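Local atomic coordinates of 6-phosphogluconolactonase (Shewanella baltica, PDB entry 3NWP), a protein that probably hydrolyses 6-phosphogluconolactone to 6-phosphogluconate, the second step of the oxidative branch of the pentose phosphate pathway. Residues Glu154-Thr159 against Val164-Thr169; Glu18-Ser23 against Asp228-Ala233; Arg203-Ser208 against Ala218-Arg223. One frame throughout, in Å; residues are numbered along the deposited sequence. Where two conformers were deposited one is given.

Interaction 1: Glu154-Thr159 against Val164-Thr169; sequences ENALTT and VATNPT
A helix, a short turn and a returning strand form a compact unit in which Val164 of strand 163-166 packs against Asn155, Ala156 and Thr159 of helix 153-158 and its exit. The short axes approach to 8.7 Å and run roughly antiparallel, at 151°. Val164 divides the work between its two methyls. CG2 settles over the helix backbone, 3.9 Å from Ala156 CA, with Ala156 CB almost as near. CG1, anti to its own carbonyl carbon (chi1 -62°), meets Thr159 CG2 tip to tip at 3.7 Å and also lies 3.6 Å from Asn155 ND2, the asparagine side chain running obliquely to the valine. Its amide donates to a water (2.8 Å from Asn155 ND2), and the water donates to Ala165 O at 2.7 Å. At the helix end, Thr158 and Thr159, the first residue beyond it, both donate their backbone N-H to Asn155 O, while Thr159 OG1 is engaged with Ala161 N. Strand 163-166 also pairs antiparallel with strand 175-178, and Ala165 touches helix 112-122. The chemistry is therefore divided: methyl packing fills the buried side without any direct hydrogen bond between the segments, and one water joins their polar groups beside the exposed Asn155.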
ATOM      1  N   GLU A 154     -16.195  -7.764   2.177  1.00 18.67           N
ATOM      2  CA  GLU A 154     -16.603  -7.502   3.557  1.00 19.24           C
ATOM      3  C   GLU A 154     -15.633  -8.073   4.585  1.00 19.22           C
ATOM      4  O   GLU A 154     -15.340  -7.415   5.605  1.00 19.16           O
ATOM      5  CB  GLU A 154     -18.041  -8.006   3.779  1.00 22.03           C
ATOM      6  CG  GLU A 154     -18.674  -7.496   5.075  1.00 22.69           C
ATOM      7  CD  GLU A 154     -18.933  -5.953   5.120  1.00 32.49           C
ATOM      8  OE1 GLU A 154     -18.484  -5.196   4.239  1.00 38.34           O
ATOM      9  OE2 GLU A 154     -19.598  -5.489   6.062  1.00 37.50           O
ATOM     10  N   ASN A 155     -15.137  -9.293   4.352  1.00 17.75           N
ATOM     11  CA  ASN A 155     -14.127  -9.857   5.193  1.00 17.74           C
ATOM     12  C   ASN A 155     -12.879  -8.934   5.256  1.00 17.39           C
ATOM     13  O   ASN A 155     -12.375  -8.657   6.339  1.00 18.01           O
ATOM     14  CB  ASN A 155     -13.750 -11.281   4.805  1.00 18.12           C
ATOM     15  CG  ASN A 155     -12.933 -11.956   5.884  1.00 20.01           C
ATOM     16  OD1 ASN A 155     -13.228 -11.777   7.073  1.00 23.38           O
ATOM     17  ND2 ASN A 155     -11.934 -12.710   5.491  1.00 21.81           N
ATOM     18  N   ALA A 156     -12.382  -8.543   4.119  1.00 17.05           N
ATOM     19  CA  ALA A 156     -11.214  -7.650   4.126  1.00 15.22           C
ATOM     20  C   ALA A 156     -11.484  -6.389   4.930  1.00 16.48           C
ATOM     21  O   ALA A 156     -10.591  -5.885   5.610  1.00 16.88           O
ATOM     22  CB  ALA A 156     -10.790  -7.326   2.714  1.00 16.34           C
ATOM     23  N   LEU A 157     -12.696  -5.855   4.816  1.00 16.24           N
ATOM     24  CA  LEU A 157     -13.070  -4.579   5.469  1.00 15.77           C
ATOM     25  C   LEU A 157     -13.344  -4.693   6.953  1.00 18.35           C
ATOM     26  O   LEU A 157     -13.375  -3.689   7.656  1.00 18.32           O
ATOM     27  CB  LEU A 157     -14.277  -3.945   4.749  1.00 17.03           C
ATOM     28  CG  LEU A 157     -14.040  -3.577   3.288  1.00 18.64           C
ATOM     29  CD1 LEU A 157     -15.339  -3.054   2.725  1.00 23.55           C
ATOM     30  CD2 LEU A 157     -12.854  -2.547   3.156  1.00 23.53           C
ATOM     31  N   THR A 158     -13.609  -5.924   7.438  1.00 17.69           N
ATOM     32  CA  THR A 158     -14.053  -6.102   8.820  1.00 18.50           C
ATOM     33  C   THR A 158     -13.268  -7.097   9.712  1.00 16.39           C
ATOM     34  O   THR A 158     -13.409  -7.049  10.962  1.00 20.43           O
ATOM     35  CB  THR A 158     -15.565  -6.441   8.861  1.00 21.03           C
ATOM     36  OG1 THR A 158     -15.777  -7.687   8.190  1.00 21.32           O
ATOM     37  CG2 THR A 158     -16.401  -5.328   8.206  1.00 20.00           C
ATOM     38  N   THR A 159     -12.401  -7.891   9.117  1.00 18.17           N
ATOM     39  CA  THR A 159     -11.574  -8.824   9.855  1.00 17.57           C
ATOM     40  C   THR A 159     -10.606  -8.121  10.777  1.00 20.15           C
ATOM     41  O   THR A 159     -10.191  -6.972  10.511  1.00 18.79           O
ATOM     42  CB  THR A 159     -10.833  -9.765   8.941  1.00 20.71           C
ATOM     43  OG1 THR A 159     -10.249 -10.823   9.722  1.00 19.19           O
ATOM     44  CG2 THR A 159      -9.682  -9.056   8.159  1.00 18.52           C
ATOM     45  N   VAL A 164      -5.852 -11.337   4.491  1.00 17.26           N
ATOM     46  CA  VAL A 164      -6.862 -12.286   4.059  1.00 19.82           C
ATOM     47  C   VAL A 164      -6.761 -12.484   2.578  1.00 18.31           C
ATOM     48  O   VAL A 164      -6.185 -11.653   1.863  1.00 17.52           O
ATOM     49  CB  VAL A 164      -8.271 -11.881   4.409  1.00 22.02           C
ATOM     50  CG1 VAL A 164      -8.457 -11.766   5.941  1.00 27.12           C
ATOM     51  CG2 VAL A 164      -8.717 -10.628   3.678  1.00 22.75           C
ATOM     52  N   ALA A 165      -7.339 -13.590   2.100  1.00 17.40           N
ATOM     53  CA  ALA A 165      -7.385 -13.831   0.673  1.00 16.01           C
ATOM     54  C   ALA A 165      -8.539 -13.122   0.054  1.00 17.69           C
ATOM     55  O   ALA A 165      -9.614 -12.992   0.629  1.00 19.09           O
ATOM     56  CB  ALA A 165      -7.502 -15.388   0.365  1.00 18.25           C
ATOM     57  N   THR A 166      -8.368 -12.688  -1.189  1.00 17.58           N
ATOM     58  CA  THR A 166      -9.478 -12.186  -1.979  1.00 16.76           C
ATOM     59  C   THR A 166      -9.363 -12.660  -3.433  1.00 15.80           C
ATOM     60  O   THR A 166      -8.257 -12.959  -3.914  1.00 17.25           O
ATOM     61  CB  THR A 166      -9.623 -10.614  -1.984  1.00 17.59           C
ATOM     62  OG1 THR A 166      -8.569 -10.052  -2.773  1.00 19.86           O
ATOM     63  CG2 THR A 166      -9.613 -10.056  -0.545  1.00 17.35           C
ATOM     64  N   ASN A 167     -10.494 -12.738  -4.116  1.00 16.77           N
ATOM     65  CA  ASN A 167     -10.545 -13.280  -5.486  1.00 17.57           C
ATOM     66  C   ASN A 167     -11.362 -12.360  -6.371  1.00 19.26           C
ATOM     67  O   ASN A 167     -12.573 -12.523  -6.580  1.00 20.46           O
ATOM     68  CB  ASN A 167     -11.195 -14.671  -5.392  1.00 19.58           C
ATOM     69  CG  ASN A 167     -10.281 -15.667  -4.724  1.00 17.73           C
ATOM     70  OD1 ASN A 167      -9.284 -16.080  -5.303  1.00 21.03           O
ATOM     71  ND2 ASN A 167     -10.567 -15.981  -3.446  1.00 19.94           N
ATOM     72  N   PRO A 168     -10.729 -11.308  -6.888  1.00 18.33           N
ATOM     73  CA  PRO A 168     -11.451 -10.472  -7.812  1.00 19.15           C
ATOM     74  C   PRO A 168     -11.961 -11.234  -9.028  1.00 19.79           C
ATOM     75  O   PRO A 168     -11.299 -12.179  -9.503  1.00 22.93           O
ATOM     76  CB  PRO A 168     -10.401  -9.441  -8.243  1.00 18.52           C
ATOM     77  CG  PRO A 168      -9.103 -10.016  -7.920  1.00 19.52           C
ATOM     78  CD  PRO A 168      -9.328 -10.918  -6.761  1.00 19.76           C
ATOM     79  N   THR A 169     -13.137 -10.837  -9.467  1.00 19.63           N
ATOM     80  CA  THR A 169     -13.682 -11.362 -10.700  1.00 22.21           C
ATOM     81  C   THR A 169     -13.458 -10.504 -11.925  1.00 24.44           C
ATOM     82  O   THR A 169     -13.757 -10.948 -13.043  1.00 25.37           O
ATOM     83  CB  THR A 169     -15.185 -11.642 -10.555  1.00 24.16           C
ATOM     84  OG1 THR A 169     -15.863 -10.422 -10.298  1.00 23.87           O
ATOM     85  CG2 THR A 169     -15.426 -12.652  -9.394  1.00 24.90           C
TER
HETATM   86  O   HOH W   1     -11.180 -13.260   2.840  1.00 28.47           O

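Interaction 2: Glu18-Ser23 against Asp228-Ala233; sequences EQQLAS and DVFWSA
Helix 14-36 passes beside strand 227-232, and the backbones come nearest where Leu21 and Phe230 face one another, their CA atoms 7.7 Å apart. At that spacing no backbone bond crosses, and the gap is filled by side chains that both start out toward the other segment. The phenyl ring of Phe230 is the centrepiece. In Leu21, CG anti to the backbone N (chi1 -177°) brings the branch toward the ring, and the bend at chi2 sets CD1 over its face: the methyl stands 3.9 Å from the centroid of Phe230, 5° off the ring normal, a nearly central CH-pi contact. Leu21 CB, 3.8 Å from Phe230 CD2, stands above the same face, out past its CD2-CE2 side. Gln20 comes in differently, its CG meeting the ring edge 4.1 Å from Phe230 CE2. Leu17 and Phe11 also touch the phenylalanine, the latter with ring planes about 20° apart, and Leu21 continues on to Leu52 and Tyr190. Helix 14-36 connects strand 8-11 to strand 39-43, and strand 227-232 lies between the parallel strands 8-11 and 189-194; such packing of a crossover helix on a mostly parallel sheet, as in three-layer alpha/beta folds, is consistent with the Rossmann-like family.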
ATOM      1  N   GLU A  18       7.289  12.543  -7.119  1.00 17.02           N
ATOM      2  CA  GLU A  18       8.170  11.512  -6.535  1.00 16.73           C
ATOM      3  C   GLU A  18       9.244  12.072  -5.656  1.00 17.84           C
ATOM      4  O   GLU A  18       9.573  11.502  -4.590  1.00 18.49           O
ATOM      5  CB  GLU A  18       8.806  10.704  -7.666  1.00 18.08           C
ATOM      6  CG  GLU A  18       7.836   9.904  -8.332  1.00 18.40           C
ATOM      7  CD  GLU A  18       8.164   9.633  -9.843  1.00 18.45           C
ATOM      8  OE1 GLU A  18       9.213  10.024 -10.456  1.00 20.80           O
ATOM      9  OE2 GLU A  18       7.281   8.962 -10.386  1.00 19.00           O
ATOM     10  N   GLN A  19       9.881  13.137  -6.118  0.60 17.26           N
ATOM     11  CA  GLN A  19      10.950  13.705  -5.362  0.60 20.39           C
ATOM     12  C   GLN A  19      10.412  14.085  -4.004  0.60 17.78           C
ATOM     13  O   GLN A  19      11.005  13.724  -2.978  0.60 19.07           O
ATOM     14  CB  GLN A  19      11.588  14.887  -6.070  0.60 24.95           C
ATOM     15  CG  GLN A  19      12.427  14.426  -7.254  0.60 32.78           C
ATOM     16  CD  GLN A  19      12.967  15.578  -8.075  0.60 38.10           C
ATOM     17  OE1 GLN A  19      13.580  16.493  -7.540  0.60 41.86           O
ATOM     18  NE2 GLN A  19      12.744  15.529  -9.382  0.60 42.18           N
ATOM     19  N   GLN A  20       9.268  14.775  -3.976  0.60 17.12           N
ATOM     20  CA  GLN A  20       8.731  15.251  -2.701  0.60 15.78           C
ATOM     21  C   GLN A  20       8.267  14.069  -1.842  0.60 14.13           C
ATOM     22  O   GLN A  20       8.552  14.033  -0.643  0.60 15.32           O
ATOM     23  CB  GLN A  20       7.539  16.201  -2.920  0.60 16.13           C
ATOM     24  CG  GLN A  20       6.926  16.803  -1.624  0.60 21.87           C
ATOM     25  CD  GLN A  20       7.806  17.849  -0.893  0.60 22.84           C
ATOM     26  OE1 GLN A  20       8.898  18.189  -1.337  0.60 38.78           O
ATOM     27  NE2 GLN A  20       7.317  18.335   0.224  0.60 41.56           N
ATOM     28  N   LEU A  21       7.514  13.165  -2.431  1.00 14.57           N
ATOM     29  CA  LEU A  21       6.955  11.994  -1.726  1.00 13.39           C
ATOM     30  C   LEU A  21       8.076  11.135  -1.138  1.00 15.07           C
ATOM     31  O   LEU A  21       8.006  10.709   0.046  1.00 14.74           O
ATOM     32  CB  LEU A  21       6.066  11.183  -2.649  1.00 14.83           C
ATOM     33  CG  LEU A  21       5.348   9.965  -2.076  1.00 14.92           C
ATOM     34  CD1 LEU A  21       4.560  10.327  -0.766  1.00 15.37           C
ATOM     35  CD2 LEU A  21       4.398   9.333  -3.125  1.00 14.37           C
ATOM     36  N   ALA A  22       9.142  10.927  -1.900  1.00 14.79           N
ATOM     37  CA  ALA A  22      10.283  10.171  -1.358  1.00 15.11           C
ATOM     38  C   ALA A  22      10.868  10.861  -0.145  1.00 16.30           C
ATOM     39  O   ALA A  22      11.228  10.201   0.860  1.00 16.06           O
ATOM     40  CB  ALA A  22      11.358   9.948  -2.471  1.00 15.14           C
ATOM     41  N   SER A  23      11.051  12.180  -0.217  0.70 14.57           N
ATOM     42  CA  SER A  23      11.570  12.912   0.940  0.70 16.35           C
ATOM     43  C   SER A  23      10.658  12.825   2.158  0.70 16.92           C
ATOM     44  O   SER A  23      11.144  12.638   3.275  0.70 17.36           O
ATOM     45  CB  SER A  23      11.820  14.385   0.571  0.70 18.80           C
ATOM     46  OG  SER A  23      12.802  14.463  -0.423  0.70 20.60           O
ATOM     47  N   ASP A 228      -2.680  11.623   2.868  1.00 12.47           N
ATOM     48  CA  ASP A 228      -2.270  12.697   1.981  1.00 12.64           C
ATOM     49  C   ASP A 228      -2.305  12.128   0.534  1.00 13.03           C
ATOM     50  O   ASP A 228      -1.637  11.101   0.230  1.00 14.69           O
ATOM     51  CB  ASP A 228      -0.863  13.182   2.246  1.00 13.64           C
ATOM     52  CG  ASP A 228      -0.725  13.947   3.570  1.00 18.40           C
ATOM     53  OD1 ASP A 228      -1.371  13.635   4.579  1.00 20.78           O
ATOM     54  OD2 ASP A 228       0.116  14.870   3.574  1.00 22.90           O
ATOM     55  N   VAL A 229      -3.058  12.757  -0.356  1.00 12.77           N
ATOM     56  CA  VAL A 229      -3.137  12.320  -1.750  1.00 12.36           C
ATOM     57  C   VAL A 229      -2.172  13.121  -2.601  1.00 14.00           C
ATOM     58  O   VAL A 229      -2.138  14.363  -2.550  1.00 14.70           O
ATOM     59  CB  VAL A 229      -4.562  12.536  -2.285  1.00 13.11           C
ATOM     60  CG1 VAL A 229      -4.663  12.120  -3.779  1.00 15.63           C
ATOM     61  CG2 VAL A 229      -5.595  11.790  -1.375  1.00 14.54           C
ATOM     62  N   PHE A 230      -1.253  12.426  -3.260  1.00 13.59           N
ATOM     63  CA  PHE A 230      -0.238  13.019  -4.146  1.00 12.74           C
ATOM     64  C   PHE A 230      -0.600  12.737  -5.591  1.00 13.60           C
ATOM     65  O   PHE A 230      -0.807  11.540  -5.960  1.00 14.88           O
ATOM     66  CB  PHE A 230       1.131  12.410  -3.868  1.00 13.25           C
ATOM     67  CG  PHE A 230       1.871  13.014  -2.709  1.00 12.80           C
ATOM     68  CD1 PHE A 230       1.351  13.027  -1.397  1.00 13.42           C
ATOM     69  CD2 PHE A 230       3.117  13.570  -2.896  1.00 13.59           C
ATOM     70  CE1 PHE A 230       2.049  13.615  -0.382  1.00 15.39           C
ATOM     71  CE2 PHE A 230       3.817  14.163  -1.864  1.00 12.64           C
ATOM     72  CZ  PHE A 230       3.321  14.186  -0.611  1.00 14.78           C
ATOM     73  N   TRP A 231      -0.689  13.769  -6.419  1.00 13.54           N
ATOM     74  CA  TRP A 231      -1.126  13.584  -7.792  1.00 13.44           C
ATOM     75  C   TRP A 231      -0.355  14.458  -8.757  1.00 13.00           C
ATOM     76  O   TRP A 231       0.012  15.577  -8.430  1.00 13.61           O
ATOM     77  CB  TRP A 231      -2.645  13.874  -7.938  1.00 14.43           C
ATOM     78  CG  TRP A 231      -3.168  13.776  -9.371  1.00 15.42           C
ATOM     79  CD1 TRP A 231      -3.598  12.662 -10.025  1.00 15.95           C
ATOM     80  CD2 TRP A 231      -3.305  14.858 -10.291  1.00 14.02           C
ATOM     81  NE1 TRP A 231      -3.944  12.962 -11.304  1.00 15.57           N
ATOM     82  CE2 TRP A 231      -3.782  14.309 -11.502  1.00 14.84           C
ATOM     83  CE3 TRP A 231      -3.027  16.229 -10.223  1.00 16.08           C
ATOM     84  CZ2 TRP A 231      -4.042  15.090 -12.631  1.00 15.41           C
ATOM     85  CZ3 TRP A 231      -3.265  17.000 -11.339  1.00 15.52           C
ATOM     86  CH2 TRP A 231      -3.790  16.420 -12.532  1.00 17.68           C
ATOM     87  N   SER A 232      -0.135  13.949  -9.976  1.00 14.71           N
ATOM     88  CA  SER A 232       0.306  14.733 -11.154  1.00 16.14           C
ATOM     89  C   SER A 232      -0.391  14.213 -12.368  1.00 16.48           C
ATOM     90  O   SER A 232      -0.721  13.013 -12.425  1.00 16.72           O
ATOM     91  CB  SER A 232       1.816  14.587 -11.343  1.00 19.25           C
ATOM     92  OG  SER A 232       2.238  15.448 -12.399  1.00 21.81           O
ATOM     93  N   ALA A 233      -0.619  15.073 -13.367  1.00 17.89           N
ATOM     94  CA  ALA A 233      -1.142  14.622 -14.654  1.00 21.63           C
ATOM     95  C   ALA A 233      -0.120  13.733 -15.349  1.00 24.71           C
ATOM     96  O   ALA A 233       1.095  13.843 -15.090  1.00 24.88           O
ATOM     97  CB  ALA A 233      -1.480  15.822 -15.543  1.00 21.65           C
ATOM     98  OXT ALA A 233      -0.536  12.914 -16.181  1.00 24.29           O
TER

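Interaction 3: Arg203-Ser208 against Ala218-Arg223; sequences RQALES and AVLAQR
Close to where Leu220 meets Ala205 and Leu206, the amide of Gln222 turns back on its own chain: Gln222 NE2 donates to Val219 O at 2.9 Å, with an N-H...O angle of 159°. The donor lies in the carbonyl plane, and the acceptor lies close to the plane of the glutamine amide, 10° out of it, so both flat groups are well aligned. The other end of that amide, OE1, accepts from Thr225 N, so the side chain spans the bend leading from helix 217-220 toward strand 227-232. Across the contact itself the chemistry is purely apolar and narrow. Leu220, with CD1 anti to CA (chi2 180°), sends a single methyl to the opposite helix: its CD1 lies 4.0 Å from Ala205 CB and 4.2 Å from Leu206 CD2. The CB of Ala205 is directed toward the other helix; Leu206 sets off to one side, and its branched tip returns to cross the other leucine at about a right angle. Arg217 donates from NE to Ala205 O and from NH2 to Gln204 O, near the end of helix 196-206, and Ile3 of the N-terminal region touches Leu206. A hexaethylene glycol, probably from the crystallisation liquor, lies about 4 Å from the side chain of Leu206. Both helices belong to the connection between parallel neighbours, strands 189-194 and 227-232, so this is packing inside a beta-alpha-beta crossover of the Rossmann-like fold.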
ATOM      1  N   ARG A 203     -12.096  11.838  -7.799  1.00 17.05           N
ATOM      2  CA  ARG A 203     -13.247  12.720  -7.590  1.00 17.78           C
ATOM      3  C   ARG A 203     -14.533  11.890  -7.448  1.00 19.35           C
ATOM      4  O   ARG A 203     -15.385  12.207  -6.612  1.00 18.35           O
ATOM      5  CB  ARG A 203     -13.358  13.734  -8.750  1.00 18.90           C
ATOM      6  CG  ARG A 203     -12.191  14.708  -8.825  1.00 21.84           C
ATOM      7  CD  ARG A 203     -12.130  15.665  -7.705  1.00 22.52           C
ATOM      8  NE  ARG A 203     -13.357  16.481  -7.612  1.00 26.84           N
ATOM      9  CZ  ARG A 203     -13.570  17.423  -6.700  1.00 33.28           C
ATOM     10  NH1 ARG A 203     -12.624  17.785  -5.828  1.00 21.80           N
ATOM     11  NH2 ARG A 203     -14.729  18.068  -6.731  1.00 32.96           N
ATOM     12  N   GLN A 204     -14.691  10.844  -8.256  0.50 17.87           N
ATOM     13  CA  GLN A 204     -15.839   9.948  -8.072  0.50 17.13           C
ATOM     14  C   GLN A 204     -15.835   9.305  -6.706  0.50 17.52           C
ATOM     15  O   GLN A 204     -16.876   9.167  -6.055  0.50 18.45           O
ATOM     16  CB  GLN A 204     -15.881   8.842  -9.114  0.50 18.61           C
ATOM     17  CG  GLN A 204     -16.155   9.313 -10.498  0.50 15.77           C
ATOM     18  CD  GLN A 204     -16.185   8.140 -11.436  0.50 23.64           C
ATOM     19  OE1 GLN A 204     -15.149   7.691 -11.909  0.50 29.52           O
ATOM     20  NE2 GLN A 204     -17.360   7.584 -11.640  0.50 26.48           N
ATOM     21  N   ALA A 205     -14.655   8.879  -6.239  1.00 15.58           N
ATOM     22  CA  ALA A 205     -14.583   8.288  -4.939  1.00 15.70           C
ATOM     23  C   ALA A 205     -15.088   9.228  -3.856  1.00 16.93           C
ATOM     24  O   ALA A 205     -15.742   8.792  -2.922  1.00 17.17           O
ATOM     25  CB  ALA A 205     -13.116   7.834  -4.601  1.00 15.83           C
ATOM     26  N   LEU A 206     -14.811  10.535  -3.953  1.00 17.00           N
ATOM     27  CA  LEU A 206     -15.281  11.491  -2.948  1.00 16.41           C
ATOM     28  C   LEU A 206     -16.798  11.717  -2.976  1.00 18.28           C
ATOM     29  O   LEU A 206     -17.300  12.326  -2.030  1.00 19.06           O
ATOM     30  CB  LEU A 206     -14.568  12.830  -3.125  1.00 16.96           C
ATOM     31  CG  LEU A 206     -13.031  12.819  -2.987  1.00 15.78           C
ATOM     32  CD1 LEU A 206     -12.480  14.240  -3.325  1.00 15.26           C
ATOM     33  CD2 LEU A 206     -12.606  12.346  -1.609  1.00 17.57           C
ATOM     34  N   GLU A 207     -17.484  11.272  -4.026  1.00 17.88           N
ATOM     35  CA  GLU A 207     -18.953  11.488  -4.176  1.00 17.18           C
ATOM     36  C   GLU A 207     -19.790  10.776  -3.110  1.00 21.19           C
ATOM     37  O   GLU A 207     -21.004  11.102  -2.956  1.00 21.77           O
ATOM     38  CB  GLU A 207     -19.420  11.082  -5.579  1.00 20.02           C
ATOM     39  CG  GLU A 207     -18.968  11.925  -6.689  1.00 19.69           C
ATOM     40  CD  GLU A 207     -19.191  11.321  -8.134  1.00 20.45           C
ATOM     41  OE1 GLU A 207     -19.809  10.261  -8.266  1.00 33.55           O
ATOM     42  OE2 GLU A 207     -18.759  12.039  -9.026  1.00 31.17           O
ATOM     43  N   SER A 208     -19.179   9.877  -2.334  0.50 19.76           N
ATOM     44  CA  SER A 208     -19.905   9.057  -1.385  0.50 19.63           C
ATOM     45  C   SER A 208     -18.959   8.333  -0.462  0.50 21.24           C
ATOM     46  O   SER A 208     -17.744   8.229  -0.701  0.50 20.22           O
ATOM     47  CB  SER A 208     -20.770   8.017  -2.104  0.50 20.08           C
ATOM     48  OG  SER A 208     -21.221   6.975  -1.224  0.50 18.56           O
ATOM     49  N   ALA A 218     -12.900   3.512   2.091  1.00 15.86           N
ATOM     50  CA  ALA A 218     -12.653   3.121   3.470  1.00 16.21           C
ATOM     51  C   ALA A 218     -11.463   3.842   4.087  1.00 16.89           C
ATOM     52  O   ALA A 218     -11.444   4.108   5.285  1.00 18.69           O
ATOM     53  CB  ALA A 218     -12.487   1.586   3.593  1.00 17.69           C
ATOM     54  N   VAL A 219     -10.508   4.212   3.231  1.00 16.73           N
ATOM     55  CA  VAL A 219      -9.351   5.023   3.603  1.00 15.14           C
ATOM     56  C   VAL A 219      -9.669   6.532   3.569  1.00 15.15           C
ATOM     57  O   VAL A 219      -9.363   7.252   4.511  1.00 16.39           O
ATOM     58  CB  VAL A 219      -8.169   4.711   2.671  1.00 15.42           C
ATOM     59  CG1 VAL A 219      -7.026   5.698   2.859  1.00 19.09           C
ATOM     60  CG2 VAL A 219      -7.672   3.255   2.922  1.00 17.11           C
ATOM     61  N   LEU A 220     -10.393   6.948   2.534  1.00 15.97           N
ATOM     62  CA  LEU A 220     -10.674   8.406   2.355  1.00 16.20           C
ATOM     63  C   LEU A 220     -11.695   8.957   3.307  1.00 18.65           C
ATOM     64  O   LEU A 220     -11.626  10.144   3.638  1.00 18.55           O
ATOM     65  CB  LEU A 220     -11.129   8.695   0.945  1.00 16.48           C
ATOM     66  CG  LEU A 220     -10.151   8.318  -0.184  1.00 16.87           C
ATOM     67  CD1 LEU A 220     -10.678   8.637  -1.583  1.00 20.02           C
ATOM     68  CD2 LEU A 220      -8.732   8.940   0.044  1.00 19.06           C
ATOM     69  N   ALA A 221     -12.630   8.121   3.750  1.00 17.74           N
ATOM     70  CA  ALA A 221     -13.775   8.611   4.522  1.00 19.41           C
ATOM     71  C   ALA A 221     -13.485   8.713   5.994  1.00 22.07           C
ATOM     72  O   ALA A 221     -14.188   9.450   6.717  1.00 28.66           O
ATOM     73  CB  ALA A 221     -15.002   7.759   4.254  1.00 19.35           C
ATOM     74  N   GLN A 222     -12.481   8.025   6.491  1.00 21.49           N
ATOM     75  CA  GLN A 222     -12.146   7.997   7.911  1.00 21.15           C
ATOM     76  C   GLN A 222     -11.272   9.202   8.308  1.00 23.49           C
ATOM     77  O   GLN A 222     -10.624   9.796   7.445  1.00 22.17           O
ATOM     78  CB  GLN A 222     -11.541   6.652   8.308  1.00 22.52           C
ATOM     79  CG  GLN A 222     -10.242   6.280   7.591  1.00 20.50           C
ATOM     80  CD  GLN A 222      -9.059   7.061   8.103  1.00 20.46           C
ATOM     81  OE1 GLN A 222      -8.884   7.245   9.326  1.00 21.41           O
ATOM     82  NE2 GLN A 222      -8.204   7.531   7.172  1.00 18.53           N
ATOM     83  N   ARG A 223     -11.310   9.547   9.604  1.00 25.54           N
ATOM     84  CA  ARG A 223     -10.676  10.732  10.162  1.00 28.93           C
ATOM     85  C   ARG A 223      -9.595  10.535  11.169  1.00 29.51           C
ATOM     86  O   ARG A 223      -9.056  11.528  11.667  1.00 36.82           O
ATOM     87  CB  ARG A 223     -11.759  11.527  10.913  1.00 33.03           C
ATOM     88  CG  ARG A 223     -12.906  11.845  10.020  1.00 37.12           C
ATOM     89  CD  ARG A 223     -12.384  12.709   8.879  1.00 38.40           C
ATOM     90  NE  ARG A 223     -13.502  13.316   8.201  1.00 46.34           N
ATOM     91  CZ  ARG A 223     -14.246  14.280   8.727  1.00 43.82           C
ATOM     92  NH1 ARG A 223     -13.954  14.800   9.927  1.00 57.14           N
ATOM     93  NH2 ARG A 223     -15.268  14.749   8.046  1.00 41.36           N
TER

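How the interactions relate
Interaction 2 closes a long chain loop within which interactions 1 and 3 follow in series, so one N-terminal helix and the last strand enclose the other two contacts in sequence. Interactions 1 and 2 reach the same sheet from opposite sides of the chain's centre; their centres are 28 Å apart, their nearest atoms about 17 Å. Interaction 3 is spaced 19 Å from each, centre to centre. It touches interaction 1 directly, Leu157 CD2 lying 4.2 Å from Ala218 CB, and comes within about 4 Å of interaction 2 between nearest atoms without touching it, helix 217-220 leading into strand 227-232. Glycerol, probably from the crystallisation liquor, lies about 5 Å from the Leu220 side chain.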